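Local coordinates for vacuolar protein sorting-associated protein 29 (Entamoeba histolytica, PDB 5XCJ), which probably serves protein transport as the metal-binding, metallophosphatase-fold subunit of the retromer complex, at residues I18-V21 with F22-R25; G42-T45 with Y46-R50; F9-P12 with H13-A16. The protein carries 1 engineered substitution. All coordinates share one frame; numbering follows the deposited sequence.

Contact 1 (I18-V21 with F22-R25); sequences IPQV and FLDR
I18, two residues ahead of helix 20-28, sets its methyl CG2 against the branch point of L23, with CG2 4.0 Å from L23 CG; the two side chains cross at about a right angle. CG2 stands anti to the backbone N of I18, beside the carbonyl carbon, while CG1 carries CD1 off in another direction. P19, at the N-cap position, contributes ring and carbonyl. Its ring runs alongside the F22 side chain, pointing the same way, and CG lies over one face of the phenyl, displaced toward the rim; P19 CD is 4.0 Å from F22 CD2. The carbonyl O of P19 accepts from L23 N at 3.3 Å, and only weakly from F22 N. Q20 sends its chain out anti to the backbone N and then bends it at chi2 (54°), which brings the amide back over the helix. There Q20 NE2 donates to D24 OD1 at 2.9 Å in a nearly straight bond. OD1 lies in the amide plane, yet the amide meets it from above the carboxylate plane, the two planes being 51° apart. The same pair is joined through the backbone, D24 N to Q20 O at 2.8 Å, so side chain and main chain both span this turn. V21 O receives R25 N, and V21 CG2 reaches F22 CD1 at 4.1 Å. The helix is the crossover of the beta-alpha-beta unit 2-6, 20-28, 33-36; the F22 and F150 rings meet edge-to-face, and F22, with P19, packs on P148 and on L167 of strand 159-168.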
loop_
_atom_site.group_PDB
_atom_site.type_symbol
_atom_site.label_atom_id
_atom_site.label_comp_id
_atom_site.label_asym_id
_atom_site.label_seq_id
_atom_site.Cartn_x
_atom_site.Cartn_y
_atom_site.Cartn_z
ATOM N N ILE A 18 3.464 -6.951 12.594
ATOM C CA ILE A 18 3.001 -5.581 12.463
ATOM C C ILE A 18 3.126 -4.941 13.836
ATOM O O ILE A 18 2.698 -5.518 14.826
ATOM C CB ILE A 18 1.529 -5.513 12.042
ATOM C CG1 ILE A 18 1.294 -6.338 10.775
ATOM C CG2 ILE A 18 1.106 -4.066 11.840
ATOM C CD1 ILE A 18 -0.164 -6.527 10.434
ATOM N N PRO A 19 3.678 -3.738 13.897
ATOM C CA PRO A 19 3.846 -3.085 15.194
ATOM C C PRO A 19 2.490 -2.875 15.853
ATOM O O PRO A 19 1.517 -2.541 15.192
ATOM C CB PRO A 19 4.483 -1.746 14.827
ATOM C CG PRO A 19 5.206 -2.016 13.555
ATOM C CD PRO A 19 4.352 -3.000 12.816
ATOM N N GLN A 20 2.435 -3.066 17.164
ATOM C CA GLN A 20 1.186 -2.942 17.896
ATOM C C GLN A 20 0.595 -1.547 17.778
ATOM O O GLN A 20 -0.612 -1.401 17.689
ATOM C CB GLN A 20 1.336 -3.347 19.362
ATOM C CG GLN A 20 0.011 -3.559 20.067
ATOM C CD GLN A 20 -0.890 -4.545 19.352
ATOM O OE1 GLN A 20 -0.457 -5.626 18.961
ATOM N NE2 GLN A 20 -2.147 -4.176 19.175
ATOM N N VAL A 21 1.455 -0.536 17.725
ATOM C CA VAL A 21 0.994 0.841 17.632
ATOM C C VAL A 21 0.185 1.043 16.363
ATOM O O VAL A 21 -0.839 1.709 16.387
ATOM C CB VAL A 21 2.149 1.864 17.711
ATOM C CG1 VAL A 21 2.610 2.027 19.149
ATOM C CG2 VAL A 21 3.311 1.460 16.821
ATOM N N PHE A 22 0.644 0.465 15.259
ATOM C CA PHE A 22 -0.068 0.579 13.995
ATOM C C PHE A 22 -1.441 -0.070 14.120
ATOM O O PHE A 22 -2.439 0.467 13.656
ATOM C CB PHE A 22 0.708 -0.140 12.888
ATOM C CG PHE A 22 1.855 0.649 12.331
ATOM C CD1 PHE A 22 2.210 1.859 12.889
ATOM C CD2 PHE A 22 2.572 0.177 11.242
ATOM C CE1 PHE A 22 3.256 2.591 12.371
ATOM C CE2 PHE A 22 3.622 0.905 10.725
ATOM C CZ PHE A 22 3.968 2.109 11.292
ATOM N N LEU A 23 -1.469 -1.242 14.743
ATOM C CA LEU A 23 -2.711 -1.980 14.939
ATOM C C LEU A 23 -3.696 -1.217 15.815
ATOM O O LEU A 23 -4.872 -1.145 15.511
ATOM C CB LEU A 23 -2.426 -3.355 15.531
ATOM C CG LEU A 23 -1.757 -4.322 14.556
ATOM C CD1 LEU A 23 -1.404 -5.639 15.226
ATOM C CD2 LEU A 23 -2.643 -4.551 13.346
ATOM N N ASP A 24 -3.208 -0.620 16.891
ATOM C CA ASP A 24 -4.087 0.142 17.770
ATOM C C ASP A 24 -4.694 1.331 17.026
ATOM O O ASP A 24 -5.870 1.636 17.185
ATOM C CB ASP A 24 -3.326 0.646 18.997
ATOM C CG ASP A 24 -2.900 -0.471 19.914
ATOM O OD1 ASP A 24 -3.357 -1.605 19.719
ATOM O OD2 ASP A 24 -2.102 -0.213 20.829
ATOM N N ARG A 25 -3.872 2.010 16.235
ATOM C CA ARG A 25 -4.330 3.144 15.446
ATOM C C ARG A 25 -5.339 2.768 14.360
ATOM O O ARG A 25 -6.339 3.444 14.168
ATOM C CB ARG A 25 -3.135 3.846 14.802
ATOM C CG ARG A 25 -3.506 4.777 13.667
ATOM C CD ARG A 25 -4.175 6.025 14.203
ATOM N NE ARG A 25 -4.822 6.810 13.160
ATOM C CZ ARG A 25 -5.978 6.498 12.593
ATOM N NH1 ARG A 25 -6.631 5.405 12.953
ATOM N NH2 ARG A 25 -6.484 7.282 11.657
#

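Contact 2 (G42-T45 with Y46-R50); sequences GKET and YDILR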
loop_
_atom_site.group_PDB
_atom_site.type_symbol
_atom_site.label_atom_id
_atom_site.label_comp_id
_atom_site.label_asym_id
_atom_site.label_seq_id
_atom_site.Cartn_x
_atom_site.Cartn_y
_atom_site.Cartn_z
ATOM N N GLY A 42 -0.366 -14.752 5.795
ATOM C CA GLY A 42 -1.245 -15.893 5.666
ATOM C C GLY A 42 -2.672 -15.471 5.927
ATOM O O GLY A 42 -3.054 -14.329 5.686
ATOM N N LYS A 43 -3.483 -16.403 6.405
ATOM C CA LYS A 43 -4.879 -16.105 6.688
ATOM C C LYS A 43 -5.024 -15.127 7.851
ATOM O O LYS A 43 -5.984 -14.372 7.909
ATOM C CB LYS A 43 -5.660 -17.385 6.963
ATOM C CG LYS A 43 -6.076 -17.560 8.410
ATOM C CD LYS A 43 -7.504 -17.110 8.632
ATOM C CE LYS A 43 -8.112 -17.790 9.845
ATOM N NZ LYS A 43 -9.591 -17.652 9.887
ATOM N N GLU A 44 -4.071 -15.141 8.774
ATOM C CA GLU A 44 -4.134 -14.225 9.904
ATOM C C GLU A 44 -4.137 -12.779 9.449
ATOM O O GLU A 44 -4.879 -11.961 9.976
ATOM C CB GLU A 44 -2.957 -14.460 10.857
ATOM C CG GLU A 44 -2.497 -13.219 11.607
ATOM C CD GLU A 44 -3.122 -13.091 12.983
ATOM O OE1 GLU A 44 -4.209 -13.661 13.201
ATOM O OE2 GLU A 44 -2.531 -12.418 13.848
ATOM N N THR A 45 -3.308 -12.468 8.459
ATOM C CA THR A 45 -3.246 -11.107 7.954
ATOM C C THR A 45 -4.579 -10.683 7.345
ATOM O O THR A 45 -5.051 -9.574 7.569
ATOM C CB THR A 45 -2.141 -10.955 6.903
ATOM O OG1 THR A 45 -0.887 -11.341 7.467
ATOM C CG2 THR A 45 -2.066 -9.521 6.430
ATOM N N TYR A 46 -5.172 -11.571 6.561
ATOM C CA TYR A 46 -6.447 -11.290 5.917
ATOM C C TYR A 46 -7.536 -11.072 6.956
ATOM O O TYR A 46 -8.413 -10.242 6.781
ATOM C CB TYR A 46 -6.833 -12.401 4.943
ATOM C CG TYR A 46 -8.150 -12.173 4.251
ATOM C CD1 TYR A 46 -8.251 -11.310 3.173
ATOM C CD2 TYR A 46 -9.293 -12.830 4.674
ATOM C CE1 TYR A 46 -9.456 -11.103 2.537
ATOM C CE2 TYR A 46 -10.503 -12.630 4.047
ATOM C CZ TYR A 46 -10.581 -11.769 2.979
ATOM O OH TYR A 46 -11.789 -11.578 2.359
ATOM N N ASP A 47 -7.486 -11.838 8.035
ATOM C CA ASP A 47 -8.473 -11.694 9.090
ATOM C C ASP A 47 -8.369 -10.302 9.703
ATOM O O ASP A 47 -9.374 -9.650 9.952
ATOM C CB ASP A 47 -8.262 -12.750 10.167
ATOM C CG ASP A 47 -8.850 -14.090 9.786
ATOM O OD1 ASP A 47 -8.911 -14.402 8.583
ATOM O OD2 ASP A 47 -9.250 -14.829 10.701
ATOM N N ILE A 48 -7.134 -9.855 9.925
ATOM C CA ILE A 48 -6.873 -8.544 10.503
ATOM C C ILE A 48 -7.391 -7.425 9.607
ATOM O O ILE A 48 -8.032 -6.495 10.076
ATOM C CB ILE A 48 -5.367 -8.337 10.732
ATOM C CG1 ILE A 48 -4.824 -9.367 11.719
ATOM C CG2 ILE A 48 -5.084 -6.936 11.237
ATOM C CD1 ILE A 48 -3.361 -9.181 12.045
ATOM N N LEU A 49 -7.138 -7.545 8.307
ATOM C CA LEU A 49 -7.585 -6.558 7.324
ATOM C C LEU A 49 -9.104 -6.463 7.276
ATOM O O LEU A 49 -9.666 -5.385 7.146
ATOM C CB LEU A 49 -7.062 -6.903 5.931
ATOM C CG LEU A 49 -5.560 -6.784 5.691
ATOM C CD1 LEU A 49 -5.208 -7.332 4.320
ATOM C CD2 LEU A 49 -5.115 -5.339 5.823
ATOM N N ARG A 50 -9.767 -7.607 7.413
ATOM C CA ARG A 50 -11.224 -7.670 7.395
ATOM C C ARG A 50 -11.815 -6.918 8.589
ATOM O O ARG A 50 -12.891 -6.349 8.491
ATOM C CB ARG A 50 -11.706 -9.120 7.370
ATOM C CG ARG A 50 -12.066 -9.647 5.988
ATOM C CD ARG A 50 -11.468 -8.813 4.871
ATOM N NE ARG A 50 -12.338 -8.727 3.705
ATOM C CZ ARG A 50 -13.408 -7.942 3.627
ATOM N NH1 ARG A 50 -13.749 -7.176 4.651
ATOM N NH2 ARG A 50 -14.140 -7.923 2.528
#
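K43 and D47 form a salt bridge one turn apart near the start of helix 43-52, K43 NZ lying 3.0 Å from D47 OD2. The ammonium comes in on the syn side of that oxygen, 16° out of the carboxylate plane. A bend at chi2 (97°) folds the lysine back so that its CD and CE run past the carboxylate before NZ arrives. The backbone doubles this link, D47 N donating to K43 O at 2.9 Å. The next two carbonyls are satisfied in the same i to i+4 pattern: E44 O takes I48 N at 3.1 Å, and T45 O takes L49 N at 3.0 Å. At the N-cap position, G42 O receives a weak bond from T45 N, while T45 OG1 is hydrogen-bonded to C41 N just ahead of the helix. This helix is the crossover of the beta-alpha-beta unit made with strands 33-36 and 55-58, and L49 is buried against V34, C36, V56 and V58 of those strands. E44, an exposed residue, bends at chi2 so that OE2 approaches the I48 methyl CD1 at 3.8 Å, an apolar neighbour for one carboxylate oxygen. Farther along, R50 lays CD over one face of the Y46 ring, 3.6 Å above its plane and offset toward the rim. From there R50 NE donates weakly to Y46 OH at 3.2 Å, and R50 NH1 is held by the carbonyl of R54.

Contact 3 (F9-P12 with H13-A16); sequences FHVP and HRSA
V11 and R14 lie side by side on a type II beta turn, V11 CG1 touching R14 CD at 3.5 Å. The arginine runs extended from CG to NE, which carries its aliphatic part along the valine; V11 CG1 then sits at the edge of the guanidinium, near its plane. Beyond the turn the same arginine makes a cation-pi contact with Y139. R14 N closes the turn on V11 O at 3.0 Å, and H13 takes a positive phi (73°), as the third position of a type II turn does. H10 turns its CG away from its own backbone N (chi1 -155°), and this places the imidazole against the returning arm of the loop: R14 O lies over one ring face, 3.2 Å from H10 CE1. Two waters fill in between the arms. One lies 2.8 Å from H10 ND1 and donates to A16 O; its approach to F9 O is too short to be relied on. The other accepts from V11 N at 2.9 Å and lies doubtfully close to R14 O. A16 turns its methyl toward F9, with A16 CB 3.9 Å from F9 O. The hairpin-like loop follows strand 2-6 and stands at the metal site of the calcineurin-like phosphoesterase fold: V11 approaches H117, a zinc ligand in another structure of this protein, and H10 bonds through its backbone to N39, another such ligand.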
loop_
_atom_site.group_PDB
_atom_site.type_symbol
_atom_site.label_atom_id
_atom_site.label_comp_id
_atom_site.label_asym_id
_atom_site.label_seq_id
_atom_site.Cartn_x
_atom_site.Cartn_y
_atom_site.Cartn_z
ATOM N N PHE A 9 3.632 -7.511 3.928
ATOM C CA PHE A 9 3.712 -8.061 5.274
ATOM C C PHE A 9 4.764 -9.137 5.514
ATOM O O PHE A 9 5.426 -9.145 6.544
ATOM C CB PHE A 9 2.360 -8.649 5.682
ATOM C CG PHE A 9 1.253 -7.647 5.759
ATOM C CD1 PHE A 9 1.098 -6.855 6.880
ATOM C CD2 PHE A 9 0.360 -7.506 4.714
ATOM C CE1 PHE A 9 0.074 -5.940 6.955
ATOM C CE2 PHE A 9 -0.665 -6.588 4.780
ATOM C CZ PHE A 9 -0.807 -5.805 5.904
ATOM N N HIS A 10 4.896 -10.053 4.568
ATOM C CA HIS A 10 5.775 -11.197 4.751
ATOM C C HIS A 10 6.757 -11.526 3.636
ATOM O O HIS A 10 6.493 -11.307 2.459
ATOM C CB HIS A 10 4.886 -12.430 4.981
ATOM C CG HIS A 10 5.546 -13.534 5.750
ATOM N ND1 HIS A 10 5.731 -13.488 7.114
ATOM C CD2 HIS A 10 6.038 -14.727 5.345
ATOM C CE1 HIS A 10 6.323 -14.598 7.513
ATOM N NE2 HIS A 10 6.523 -15.365 6.461
ATOM N N VAL A 11 7.883 -12.084 4.056
ATOM C CA VAL A 11 8.934 -12.573 3.183
ATOM C C VAL A 11 9.125 -14.036 3.608
ATOM O O VAL A 11 9.170 -14.332 4.798
ATOM C CB VAL A 11 10.238 -11.777 3.338
ATOM C CG1 VAL A 11 11.388 -12.498 2.657
ATOM C CG2 VAL A 11 10.072 -10.376 2.768
ATOM N N PRO A 12 9.232 -14.948 2.643
ATOM C CA PRO A 12 9.351 -16.374 2.980
ATOM C C PRO A 12 10.574 -16.635 3.828
ATOM O O PRO A 12 11.638 -16.098 3.543
ATOM C CB PRO A 12 9.522 -17.036 1.616
ATOM C CG PRO A 12 8.871 -16.100 0.660
ATOM C CD PRO A 12 9.179 -14.733 1.187
ATOM N N HIS A 13 10.363 -17.380 4.909
ATOM C CA HIS A 13 11.396 -17.788 5.856
ATOM C C HIS A 13 11.899 -16.659 6.751
ATOM O O HIS A 13 12.906 -16.804 7.428
ATOM C CB HIS A 13 12.542 -18.508 5.151
ATOM C CG HIS A 13 12.090 -19.614 4.251
ATOM N ND1 HIS A 13 12.165 -19.532 2.879
ATOM C CD2 HIS A 13 11.545 -20.819 4.528
ATOM C CE1 HIS A 13 11.689 -20.646 2.349
ATOM N NE2 HIS A 13 11.306 -21.443 3.328
ATOM N N ARG A 14 11.217 -15.520 6.714
ATOM C CA ARG A 14 11.572 -14.390 7.562
ATOM C C ARG A 14 10.337 -13.947 8.348
ATOM O O ARG A 14 9.322 -13.597 7.764
ATOM C CB ARG A 14 12.156 -13.256 6.721
ATOM C CG ARG A 14 13.433 -13.656 5.999
ATOM C CD ARG A 14 13.922 -12.584 5.043
ATOM N NE ARG A 14 15.059 -13.047 4.260
ATOM C CZ ARG A 14 16.320 -12.990 4.666
ATOM N NH1 ARG A 14 16.610 -12.487 5.852
ATOM N NH2 ARG A 14 17.291 -13.439 3.888
ATOM N N SER A 15 10.436 -13.962 9.668
ATOM C CA SER A 15 9.308 -13.601 10.517
ATOM C C SER A 15 9.225 -12.108 10.796
ATOM O O SER A 15 10.198 -11.490 11.216
ATOM C CB SER A 15 9.374 -14.381 11.830
ATOM O OG SER A 15 8.438 -13.905 12.771
ATOM N N ALA A 16 8.061 -11.531 10.527
ATOM C CA ALA A 16 7.821 -10.117 10.769
ATOM C C ALA A 16 6.453 -9.898 11.404
ATOM O O ALA A 16 5.480 -10.539 11.030
ATOM C CB ALA A 16 7.930 -9.325 9.478
HETATM O O HOH W 1 5.636 -10.924 8.205
HETATM O O HOH W 2 9.060 -11.459 6.673
#

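How the contacts relate
Along the chain the order is contact 3, contact 1, contact 2: the loop after strand 2-6, then the start of helix 20-28, then the start of helix 43-52. Their centres are 14 to 17 Å apart, and each pair touches. F9 is shared: its ring meets I18 CD1 through CE1 at 3.5 Å and T45 CG2 through CD2 at 3.6 Å, while L23 CD2 and I48 CG2 join the two helices at 4.0 Å. Both helices are crossovers between parallel strands of the six-stranded sheet, whose neighbouring loops also carry the zinc ligands D8 and N39. Packing of F9 thus ties the metal-site loop to both helix starts.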